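Local structure of serine-tRNA ligase (Naegleria fowleri, 6BLJ) at residues 227-232 with 446-451; 281-286 with 333-338. The protein probably joins serine to its tRNA at the expense of ATP, as a class II aminoacyl-tRNA synthetase, and binds AMP in its nucleotide pocket. All blocks are in the same frame, centred on the assembly; numbering follows the deposited sequence.

Contact 1: residues 227-232 with 446-451; sequences ALQNYA and TATSRT. With AMP (adenosine monophosphate), chain D.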
ATOM      1  N   ALA A 227     -24.423 -18.474  17.468  1.00 28.69           N
ATOM      2  CA  ALA A 227     -24.502 -18.982  18.834  1.00 29.71           C
ATOM      3  C   ALA A 227     -23.245 -18.614  19.623  1.00 32.66           C
ATOM      4  O   ALA A 227     -23.333 -18.207  20.787  1.00 32.25           O
ATOM      5  CB  ALA A 227     -24.730 -20.499  18.817  1.00 25.10           C
ATOM      6  N   LEU A 228     -22.067 -18.728  18.991  1.00 31.20           N
ATOM      7  CA  LEU A 228     -20.818 -18.375  19.662  1.00 29.95           C
ATOM      8  C   LEU A 228     -20.794 -16.906  20.049  1.00 36.95           C
ATOM      9  O   LEU A 228     -20.343 -16.552  21.146  1.00 33.94           O
ATOM     10  CB  LEU A 228     -19.624 -18.695  18.762  1.00 32.08           C
ATOM     11  CG  LEU A 228     -18.917 -20.046  18.833  1.00 34.23           C
ATOM     12  CD1 LEU A 228     -17.867 -20.119  17.717  1.00 32.43           C
ATOM     13  CD2 LEU A 228     -18.261 -20.256  20.199  1.00 32.00           C
ATOM     14  N   GLN A 229     -21.235 -16.031  19.140  1.00 27.84           N
ATOM     15  CA  GLN A 229     -21.277 -14.605  19.430  1.00 32.20           C
ATOM     16  C   GLN A 229     -22.250 -14.315  20.564  1.00 30.03           C
ATOM     17  O   GLN A 229     -21.942 -13.551  21.481  1.00 34.37           O
ATOM     18  CB  GLN A 229     -21.680 -13.825  18.179  1.00 31.26           C
ATOM     19  CG  GLN A 229     -20.640 -13.805  17.084  1.00 31.53           C
ATOM     20  CD  GLN A 229     -21.237 -13.337  15.782  1.00 37.03           C
ATOM     21  OE1 GLN A 229     -21.132 -14.007  14.755  1.00 39.93           O
ATOM     22  NE2 GLN A 229     -21.921 -12.204  15.830  1.00 36.11           N
ATOM     23  N   ASN A 230     -23.455 -14.894  20.485  1.00 27.42           N
ATOM     24  CA  ASN A 230     -24.484 -14.649  21.490  1.00 30.26           C
ATOM     25  C   ASN A 230     -24.038 -15.136  22.868  1.00 35.45           C
ATOM     26  O   ASN A 230     -24.241 -14.453  23.885  1.00 28.41           O
ATOM     27  CB  ASN A 230     -25.769 -15.352  21.054  1.00 31.30           C
ATOM     28  CG  ASN A 230     -27.021 -14.744  21.659  1.00 47.87           C
ATOM     29  OD1 ASN A 230     -28.063 -14.679  21.014  1.00 53.35           O
ATOM     30  ND2 ASN A 230     -26.928 -14.307  22.910  1.00 46.23           N
ATOM     31  N   TYR A 231     -23.462 -16.336  22.921  1.00 31.89           N
ATOM     32  CA  TYR A 231     -22.980 -16.890  24.180  1.00 33.19           C
ATOM     33  C   TYR A 231     -21.817 -16.068  24.726  1.00 31.95           C
ATOM     34  O   TYR A 231     -21.782 -15.745  25.919  1.00 32.84           O
ATOM     35  CB  TYR A 231     -22.572 -18.356  23.974  1.00 33.43           C
ATOM     36  CG  TYR A 231     -21.828 -18.977  25.145  1.00 33.69           C
ATOM     37  CD1 TYR A 231     -22.338 -18.887  26.432  1.00 30.22           C
ATOM     38  CD2 TYR A 231     -20.623 -19.654  24.959  1.00 30.39           C
ATOM     39  CE1 TYR A 231     -21.665 -19.444  27.518  1.00 34.94           C
ATOM     40  CE2 TYR A 231     -19.939 -20.225  26.045  1.00 26.20           C
ATOM     41  CZ  TYR A 231     -20.477 -20.110  27.322  1.00 30.41           C
ATOM     42  OH  TYR A 231     -19.829 -20.650  28.409  1.00 33.28           O
ATOM     43  N   ALA A 232     -20.870 -15.700  23.862  1.00 27.21           N
ATOM     44  CA  ALA A 232     -19.717 -14.920  24.307  1.00 29.65           C
ATOM     45  C   ALA A 232     -20.149 -13.614  24.952  1.00 30.70           C
ATOM     46  O   ALA A 232     -19.640 -13.231  26.014  1.00 29.39           O
ATOM     47  CB  ALA A 232     -18.787 -14.642  23.126  1.00 26.47           C
ATOM     48  N   THR A 446     -13.388 -14.660  21.713  1.00 23.18           N
ATOM     49  CA  THR A 446     -13.471 -15.629  20.627  1.00 20.93           C
ATOM     50  C   THR A 446     -13.538 -14.924  19.278  1.00 22.58           C
ATOM     51  O   THR A 446     -14.360 -14.026  19.064  1.00 23.78           O
ATOM     52  CB  THR A 446     -14.675 -16.579  20.823  1.00 24.17           C
ATOM     53  OG1 THR A 446     -14.756 -17.500  19.731  1.00 21.16           O
ATOM     54  CG2 THR A 446     -16.009 -15.825  20.924  1.00 24.88           C
ATOM     55  N   ALA A 447     -12.655 -15.342  18.374  1.00 21.28           N
ATOM     56  CA  ALA A 447     -12.767 -15.049  16.955  1.00 24.30           C
ATOM     57  C   ALA A 447     -13.452 -16.252  16.311  1.00 23.80           C
ATOM     58  O   ALA A 447     -12.921 -17.367  16.362  1.00 20.02           O
ATOM     59  CB  ALA A 447     -11.382 -14.794  16.356  1.00 20.24           C
ATOM     60  N   THR A 448     -14.647 -16.045  15.748  1.00 19.31           N
ATOM     61  CA  THR A 448     -15.538 -17.196  15.630  1.00 21.90           C
ATOM     62  C   THR A 448     -15.178 -18.131  14.477  1.00 22.07           C
ATOM     63  O   THR A 448     -15.361 -19.341  14.622  1.00 26.35           O
ATOM     64  CB  THR A 448     -17.005 -16.740  15.542  1.00 22.46           C
ATOM     65  OG1 THR A 448     -17.193 -15.894  14.396  1.00 23.54           O
ATOM     66  CG2 THR A 448     -17.408 -15.982  16.825  1.00 23.14           C
ATOM     67  N   SER A 449     -14.650 -17.636  13.346  1.00 24.11           N
ATOM     68  CA  SER A 449     -14.346 -18.567  12.251  1.00 21.56           C
ATOM     69  C   SER A 449     -13.248 -19.558  12.648  1.00 23.05           C
ATOM     70  O   SER A 449     -13.366 -20.762  12.379  1.00 22.62           O
ATOM     71  CB  SER A 449     -13.990 -17.802  10.965  1.00 17.81           C
ATOM     72  OG  SER A 449     -12.649 -17.316  10.924  1.00 21.06           O
ATOM     73  N   ARG A 450     -12.201 -19.088  13.335  1.00 20.41           N
ATOM     74  CA  ARG A 450     -11.158 -20.006  13.796  1.00 20.21           C
ATOM     75  C   ARG A 450     -11.638 -20.876  14.966  1.00 22.67           C
ATOM     76  O   ARG A 450     -11.213 -22.033  15.094  1.00 21.07           O
ATOM     77  CB  ARG A 450      -9.894 -19.230  14.184  1.00 21.11           C
ATOM     78  CG  ARG A 450      -8.662 -20.110  14.493  1.00 24.80           C
ATOM     79  CD  ARG A 450      -7.408 -19.279  14.748  1.00 23.56           C
ATOM     80  NE  ARG A 450      -6.993 -18.544  13.550  1.00 21.20           N
ATOM     81  CZ  ARG A 450      -5.850 -17.874  13.450  1.00 22.41           C
ATOM     82  NH1 ARG A 450      -4.994 -17.863  14.479  1.00 21.83           N
ATOM     83  NH2 ARG A 450      -5.544 -17.253  12.312  1.00 20.87           N
ATOM     84  N   THR A 451     -12.473 -20.333  15.863  1.00 23.29           N
ATOM     85  CA  THR A 451     -13.047 -21.167  16.921  1.00 21.74           C
ATOM     86  C   THR A 451     -13.965 -22.241  16.333  1.00 22.67           C
ATOM     87  O   THR A 451     -13.968 -23.383  16.810  1.00 24.20           O
ATOM     88  CB  THR A 451     -13.778 -20.296  17.960  1.00 24.21           C
ATOM     89  OG1 THR A 451     -12.840 -19.425  18.607  1.00 26.30           O
ATOM     90  CG2 THR A 451     -14.476 -21.134  19.040  1.00 20.73           C
TER
HETATM   91  P   AMP D 500      -4.456 -10.781  17.064  1.00 36.30           P
HETATM   92  O1P AMP D 500      -3.486 -10.882  15.886  1.00 43.66           O
HETATM   93  O2P AMP D 500      -5.251  -9.548  17.235  1.00 41.20           O
HETATM   94  O3P AMP D 500      -3.709 -11.175  18.331  1.00 34.14           O
HETATM   95  O5' AMP D 500      -5.515 -11.948  16.827  1.00 29.03           O
HETATM   96  C5' AMP D 500      -6.498 -12.266  17.803  1.00 24.88           C
HETATM   97  C4' AMP D 500      -7.221 -13.544  17.436  1.00 22.86           C
HETATM   98  O4' AMP D 500      -8.058 -13.318  16.272  1.00 23.19           O
HETATM   99  C3' AMP D 500      -6.330 -14.700  17.035  1.00 22.85           C
HETATM  100  O3' AMP D 500      -5.825 -15.410  18.150  1.00 29.09           O
HETATM  101  C2' AMP D 500      -7.233 -15.535  16.144  1.00 24.98           C
HETATM  102  O2' AMP D 500      -8.109 -16.317  16.937  1.00 28.62           O
HETATM  103  C1' AMP D 500      -8.050 -14.455  15.439  1.00 24.43           C
HETATM  104  N9  AMP D 500      -7.495 -14.074  14.118  1.00 23.69           N
HETATM  105  C8  AMP D 500      -6.424 -13.248  13.892  1.00 26.82           C
HETATM  106  N7  AMP D 500      -6.144 -13.071  12.621  1.00 27.78           N
HETATM  107  C5  AMP D 500      -7.100 -13.829  11.963  1.00 22.90           C
HETATM  108  C6  AMP D 500      -7.350 -14.065  10.596  1.00 21.97           C
HETATM  109  N6  AMP D 500      -6.658 -13.494   9.595  1.00 17.58           N
HETATM  110  N1  AMP D 500      -8.360 -14.902  10.279  1.00 18.37           N
HETATM  111  C2  AMP D 500      -9.088 -15.438  11.266  1.00 22.22           C
HETATM  112  N3  AMP D 500      -8.965 -15.270  12.586  1.00 20.13           N
HETATM  113  C4  AMP D 500      -7.940 -14.457  12.875  1.00 23.44           C
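Ala232 and Thr446 meet methyl to methyl where helix 220-238 packs on the turn from strand 436-447 into helix 448-458, with Ala232 CB lying 3.7 Å from Thr446 CG2. Thr446 can offer its methyl because OG1 is anti to the backbone N (chi1 179°), which leaves CG2 facing helix 220-238. One turn earlier on that helix, Leu228 slants across Thr451 and sets its CD1 branch 3.8 Å from Thr451 CG2, with CD2 a little farther from the same methyl. The third threonine, Thr448, fits between two neighbours: its CG2 is 4.0 Å from Leu228 CB. The aliphatic part of Gln229 passes it nearly at a right angle, with Gln229 CG 3.9 Å from Thr448 CG2. Thr446 OG1 and Thr451 OG1 are hydrogen-bonded to each other at 2.9 Å, while Thr448 OG1 bonds to Asn225 OD1 one turn back on helix 220-238 and adds a polar tie beside the methyl packing. On the nucleotide side of 446-451, AMP C2' sits 3.5 Å above the Arg450 guanidinium plane, toward its rim. A salt bridge to Glu406 and a hydrogen bond to the Phe328 carbonyl also hold this arginine. Each threonine thus divides its work, methyl to the apolar interface and hydroxyl to a polar partner: between the two segments the contacts are nonpolar, while 446-451 presents Ala447 and Arg450 to AMP.

Contact 2: residues 281-286 with 333-338; sequences IATSEQ and FEKIEQ. With AMP (adenosine monophosphate), chain D.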
ATOM      1  N   ILE A 281     -11.438  -1.684  10.354  1.00 20.33           N
ATOM      2  CA  ILE A 281     -10.760  -2.082  11.586  1.00 19.24           C
ATOM      3  C   ILE A 281     -10.295  -3.531  11.505  1.00 23.49           C
ATOM      4  O   ILE A 281     -10.951  -4.390  10.891  1.00 21.94           O
ATOM      5  CB  ILE A 281     -11.670  -1.850  12.801  1.00 24.10           C
ATOM      6  CG1 ILE A 281     -12.881  -2.796  12.784  1.00 20.92           C
ATOM      7  CG2 ILE A 281     -12.070  -0.365  12.846  1.00 18.82           C
ATOM      8  CD1 ILE A 281     -13.775  -2.691  14.105  1.00 21.09           C
ATOM      9  N   ALA A 282      -9.139  -3.803  12.119  1.00 22.65           N
ATOM     10  CA  ALA A 282      -8.614  -5.156  12.284  1.00 22.90           C
ATOM     11  C   ALA A 282      -9.129  -5.836  13.547  1.00 26.68           C
ATOM     12  O   ALA A 282      -9.052  -7.064  13.643  1.00 22.42           O
ATOM     13  CB  ALA A 282      -7.069  -5.129  12.322  1.00 17.29           C
ATOM     14  N   THR A 283      -9.707  -5.077  14.479  1.00 21.82           N
ATOM     15  CA  THR A 283     -10.152  -5.572  15.776  1.00 22.09           C
ATOM     16  C   THR A 283     -10.952  -4.461  16.450  1.00 25.65           C
ATOM     17  O   THR A 283     -10.609  -3.286  16.309  1.00 22.06           O
ATOM     18  CB  THR A 283      -8.954  -6.004  16.660  1.00 23.03           C
ATOM     19  OG1 THR A 283      -9.383  -6.188  18.020  1.00 22.81           O
ATOM     20  CG2 THR A 283      -7.807  -4.962  16.646  1.00 20.73           C
ATOM     21  N   SER A 284     -12.011  -4.833  17.189  1.00 19.27           N
ATOM     22  CA  SER A 284     -12.782  -3.809  17.892  1.00 21.76           C
ATOM     23  C   SER A 284     -11.943  -3.079  18.929  1.00 23.89           C
ATOM     24  O   SER A 284     -12.357  -2.014  19.407  1.00 24.48           O
ATOM     25  CB  SER A 284     -14.032  -4.412  18.568  1.00 25.15           C
ATOM     26  OG  SER A 284     -13.681  -5.411  19.521  1.00 24.67           O
ATOM     27  N   GLU A 285     -10.771  -3.606  19.275  1.00 23.00           N
ATOM     28  CA  GLU A 285      -9.918  -2.906  20.229  1.00 24.01           C
ATOM     29  C   GLU A 285      -9.506  -1.527  19.709  1.00 22.31           C
ATOM     30  O   GLU A 285      -9.330  -0.581  20.493  1.00 22.00           O
ATOM     31  CB  GLU A 285      -8.702  -3.785  20.529  1.00 24.56           C
ATOM     32  CG  GLU A 285      -7.713  -3.159  21.447  1.00 43.36           C
ATOM     33  CD  GLU A 285      -6.437  -2.853  20.735  1.00 64.19           C
ATOM     34  OE1 GLU A 285      -5.828  -3.808  20.189  1.00 69.46           O
ATOM     35  OE2 GLU A 285      -6.065  -1.661  20.705  1.00 70.17           O
ATOM     36  N   GLN A 286      -9.368  -1.389  18.379  1.00 21.19           N
ATOM     37  CA  GLN A 286      -8.975  -0.103  17.804  1.00 25.18           C
ATOM     38  C   GLN A 286     -10.034   0.980  18.012  1.00 24.68           C
ATOM     39  O   GLN A 286      -9.686   2.060  18.524  1.00 23.30           O
ATOM     40  CB  GLN A 286      -8.600  -0.301  16.324  1.00 22.75           C
ATOM     41  CG  GLN A 286      -7.240  -1.031  16.154  1.00 22.70           C
ATOM     42  CD  GLN A 286      -7.050  -1.653  14.762  1.00 27.54           C
ATOM     43  OE1 GLN A 286      -8.009  -1.835  14.004  1.00 22.57           O
ATOM     44  NE2 GLN A 286      -5.807  -1.960  14.423  1.00 23.32           N
ATOM     45  N   PHE A 333     -13.746 -11.750   9.625  1.00 18.19           N
ATOM     46  CA  PHE A 333     -14.237 -12.643  10.672  1.00 19.71           C
ATOM     47  C   PHE A 333     -14.824 -11.813  11.812  1.00 22.17           C
ATOM     48  O   PHE A 333     -14.466 -10.642  12.005  1.00 21.69           O
ATOM     49  CB  PHE A 333     -13.107 -13.565  11.176  1.00 16.95           C
ATOM     50  CG  PHE A 333     -11.916 -12.818  11.755  1.00 20.30           C
ATOM     51  CD1 PHE A 333     -10.912 -12.343  10.926  1.00 21.07           C
ATOM     52  CD2 PHE A 333     -11.806 -12.594  13.120  1.00 20.16           C
ATOM     53  CE1 PHE A 333      -9.799 -11.662  11.445  1.00 21.28           C
ATOM     54  CE2 PHE A 333     -10.708 -11.907  13.647  1.00 19.52           C
ATOM     55  CZ  PHE A 333      -9.697 -11.443  12.794  1.00 21.30           C
ATOM     56  N   GLU A 334     -15.742 -12.425  12.566  1.00 20.67           N
ATOM     57  CA  GLU A 334     -16.290 -11.768  13.749  1.00 23.59           C
ATOM     58  C   GLU A 334     -15.474 -12.131  14.973  1.00 24.45           C
ATOM     59  O   GLU A 334     -14.944 -13.243  15.083  1.00 18.76           O
ATOM     60  CB  GLU A 334     -17.763 -12.138  13.997  1.00 20.90           C
ATOM     61  CG  GLU A 334     -18.729 -11.440  13.054  1.00 21.35           C
ATOM     62  CD  GLU A 334     -18.650 -11.980  11.620  1.00 27.57           C
ATOM     63  OE1 GLU A 334     -18.755 -13.221  11.439  1.00 24.50           O
ATOM     64  OE2 GLU A 334     -18.504 -11.168  10.683  1.00 24.28           O
ATOM     65  N   LYS A 335     -15.359 -11.176  15.898  1.00 23.68           N
ATOM     66  CA  LYS A 335     -14.565 -11.408  17.095  1.00 21.97           C
ATOM     67  C   LYS A 335     -15.196 -10.698  18.290  1.00 31.63           C
ATOM     68  O   LYS A 335     -15.576  -9.522  18.205  1.00 26.19           O
ATOM     69  CB  LYS A 335     -13.103 -10.955  16.897  1.00 26.30           C
ATOM     70  CG  LYS A 335     -12.225 -11.198  18.150  1.00 25.34           C
ATOM     71  CD  LYS A 335     -10.718 -11.051  17.876  1.00 21.24           C
ATOM     72  CE  LYS A 335     -10.299  -9.657  17.387  1.00 27.35           C
ATOM     73  NZ  LYS A 335     -10.782  -8.550  18.265  1.00 30.56           N
ATOM     74  N   ILE A 336     -15.315 -11.425  19.394  1.00 24.87           N
ATOM     75  CA  ILE A 336     -15.728 -10.859  20.675  1.00 20.87           C
ATOM     76  C   ILE A 336     -14.468 -10.617  21.488  1.00 26.48           C
ATOM     77  O   ILE A 336     -13.661 -11.540  21.685  1.00 22.65           O
ATOM     78  CB  ILE A 336     -16.688 -11.795  21.426  1.00 24.26           C
ATOM     79  CG1 ILE A 336     -17.857 -12.221  20.520  1.00 30.93           C
ATOM     80  CG2 ILE A 336     -17.144 -11.143  22.744  1.00 25.85           C
ATOM     81  CD1 ILE A 336     -18.677 -11.096  19.961  1.00 28.84           C
ATOM     82  N   GLU A 337     -14.300  -9.383  21.953  1.00 21.21           N
ATOM     83  CA  GLU A 337     -13.054  -8.883  22.515  1.00 27.30           C
ATOM     84  C   GLU A 337     -13.279  -8.379  23.939  1.00 32.04           C
ATOM     85  O   GLU A 337     -14.292  -7.724  24.223  1.00 28.39           O
ATOM     86  CB  GLU A 337     -12.500  -7.747  21.615  1.00 24.72           C
ATOM     87  CG  GLU A 337     -11.172  -7.142  22.063  1.00 31.72           C
ATOM     88  CD  GLU A 337      -9.974  -7.997  21.664  1.00 31.57           C
ATOM     89  OE1 GLU A 337     -10.168  -9.065  21.033  1.00 29.18           O
ATOM     90  OE2 GLU A 337      -8.833  -7.590  21.966  1.00 35.78           O
ATOM     91  N   GLN A 338     -12.360  -8.728  24.845  1.00 25.66           N
ATOM     92  CA  GLN A 338     -12.284  -8.097  26.160  1.00 27.17           C
ATOM     93  C   GLN A 338     -11.399  -6.862  26.071  1.00 28.40           C
ATOM     94  O   GLN A 338     -10.291  -6.933  25.531  1.00 29.81           O
ATOM     95  CB  GLN A 338     -11.702  -9.031  27.220  1.00 23.80           C
ATOM     96  CG  GLN A 338     -12.417 -10.351  27.449  1.00 25.91           C
ATOM     97  CD  GLN A 338     -11.664 -11.203  28.475  1.00 29.69           C
ATOM     98  OE1 GLN A 338     -11.722 -10.936  29.661  1.00 31.05           O
ATOM     99  NE2 GLN A 338     -10.947 -12.219  28.007  1.00 30.06           N
TER
HETATM  100  P   AMP D 500      -4.456 -10.781  17.064  1.00 36.30           P
HETATM  101  O1P AMP D 500      -3.486 -10.882  15.886  1.00 43.66           O
HETATM  102  O2P AMP D 500      -5.251  -9.548  17.235  1.00 41.20           O
HETATM  103  O3P AMP D 500      -3.709 -11.175  18.331  1.00 34.14           O
HETATM  104  O5' AMP D 500      -5.515 -11.948  16.827  1.00 29.03           O
HETATM  105  C5' AMP D 500      -6.498 -12.266  17.803  1.00 24.88           C
HETATM  106  C4' AMP D 500      -7.221 -13.544  17.436  1.00 22.86           C
HETATM  107  O4' AMP D 500      -8.058 -13.318  16.272  1.00 23.19           O
HETATM  108  C3' AMP D 500      -6.330 -14.700  17.035  1.00 22.85           C
HETATM  109  O3' AMP D 500      -5.825 -15.410  18.150  1.00 29.09           O
HETATM  110  C2' AMP D 500      -7.233 -15.535  16.144  1.00 24.98           C
HETATM  111  O2' AMP D 500      -8.109 -16.317  16.937  1.00 28.62           O
HETATM  112  C1' AMP D 500      -8.050 -14.455  15.439  1.00 24.43           C
HETATM  113  N9  AMP D 500      -7.495 -14.074  14.118  1.00 23.69           N
HETATM  114  C8  AMP D 500      -6.424 -13.248  13.892  1.00 26.82           C
HETATM  115  N7  AMP D 500      -6.144 -13.071  12.621  1.00 27.78           N
HETATM  116  C5  AMP D 500      -7.100 -13.829  11.963  1.00 22.90           C
HETATM  117  C6  AMP D 500      -7.350 -14.065  10.596  1.00 21.97           C
HETATM  118  N6  AMP D 500      -6.658 -13.494   9.595  1.00 17.58           N
HETATM  119  N1  AMP D 500      -8.360 -14.902  10.279  1.00 18.37           N
HETATM  120  C2  AMP D 500      -9.088 -15.438  11.266  1.00 22.22           C
HETATM  121  N3  AMP D 500      -8.965 -15.270  12.586  1.00 20.13           N
HETATM  122  C4  AMP D 500      -7.940 -14.457  12.875  1.00 23.44           C
HETATM  123  O   HOH W   1      -7.378  -6.694  19.732  1.00 35.38           O
HETATM  124  O   HOH W   2     -13.944  -7.395  17.445  1.00 23.95           O
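Lys335 reaches across from strand 332-342 to Thr283, donating from NZ to OG1 over 2.8 Å. The lysine gets there by folding: extended as far as CD, its chain then bends twice (chi3 61°, chi4 52°) and turns the ammonium along the strand toward Glu337 and Thr283. There NZ also forms a salt bridge with Glu337 OE1 at 2.9 Å, meeting the carboxylate from above its plane. Thr283 OG1 is gripped further by Glu285 N, a nearly straight capping bond (167°) at the entry to helix 285-290. Beside this polar knot the packing is close, with Ser284 OG 3.4 Å from Glu337 CB. The looser side is bridged by water. Water 1 lies 2.7 Å from Thr283 OG1 and can donate to Glu337 OE2, whereas its link to Glu285 OE1 is weak and that partly exposed glutamate turns its carboxylate off from the strand. Glu337 OE2 also accepts a hydrogen bond from Asn442 ND2. Water 2 ties Ser284 N to Lys335 O, its bond to the latter measuring 2.8 Å. Farther along the strand, adenine covers one face of Phe333, with AMP N3 3.7 Å above the ring centre. The Thr-Ser-Glu sequence at 283-285 is consistent with the TxE loop of seryl-tRNA synthetase and related class IIa enzymes, and a phenylalanine under the adenine on an antiparallel strand is characteristic of class II motif 2.

Contacts 1 and 2 have centres about 12 Å apart and meet along neighbouring antiparallel strands of the catalytic sheet. Backbone bonds join them: Thr448 N lies 2.9 Å from Glu334 O, and Thr446 O lies 2.8 Å from Ile336 N. Ile336, on the sheet face turned from 281-286, places CG1 3.7 Å from Ala232 CB, so the helix of contact 1 also covers the back of the contact 2 strand. AMP unites them on the other face, its adenine lying between Phe333 of contact 2 and Arg450 of contact 1. Taken together they illustrate the class II design, in which motif 2 and motif 3 elements clasp the nucleotide; here helix 220-238 packs on the other face of the sheet.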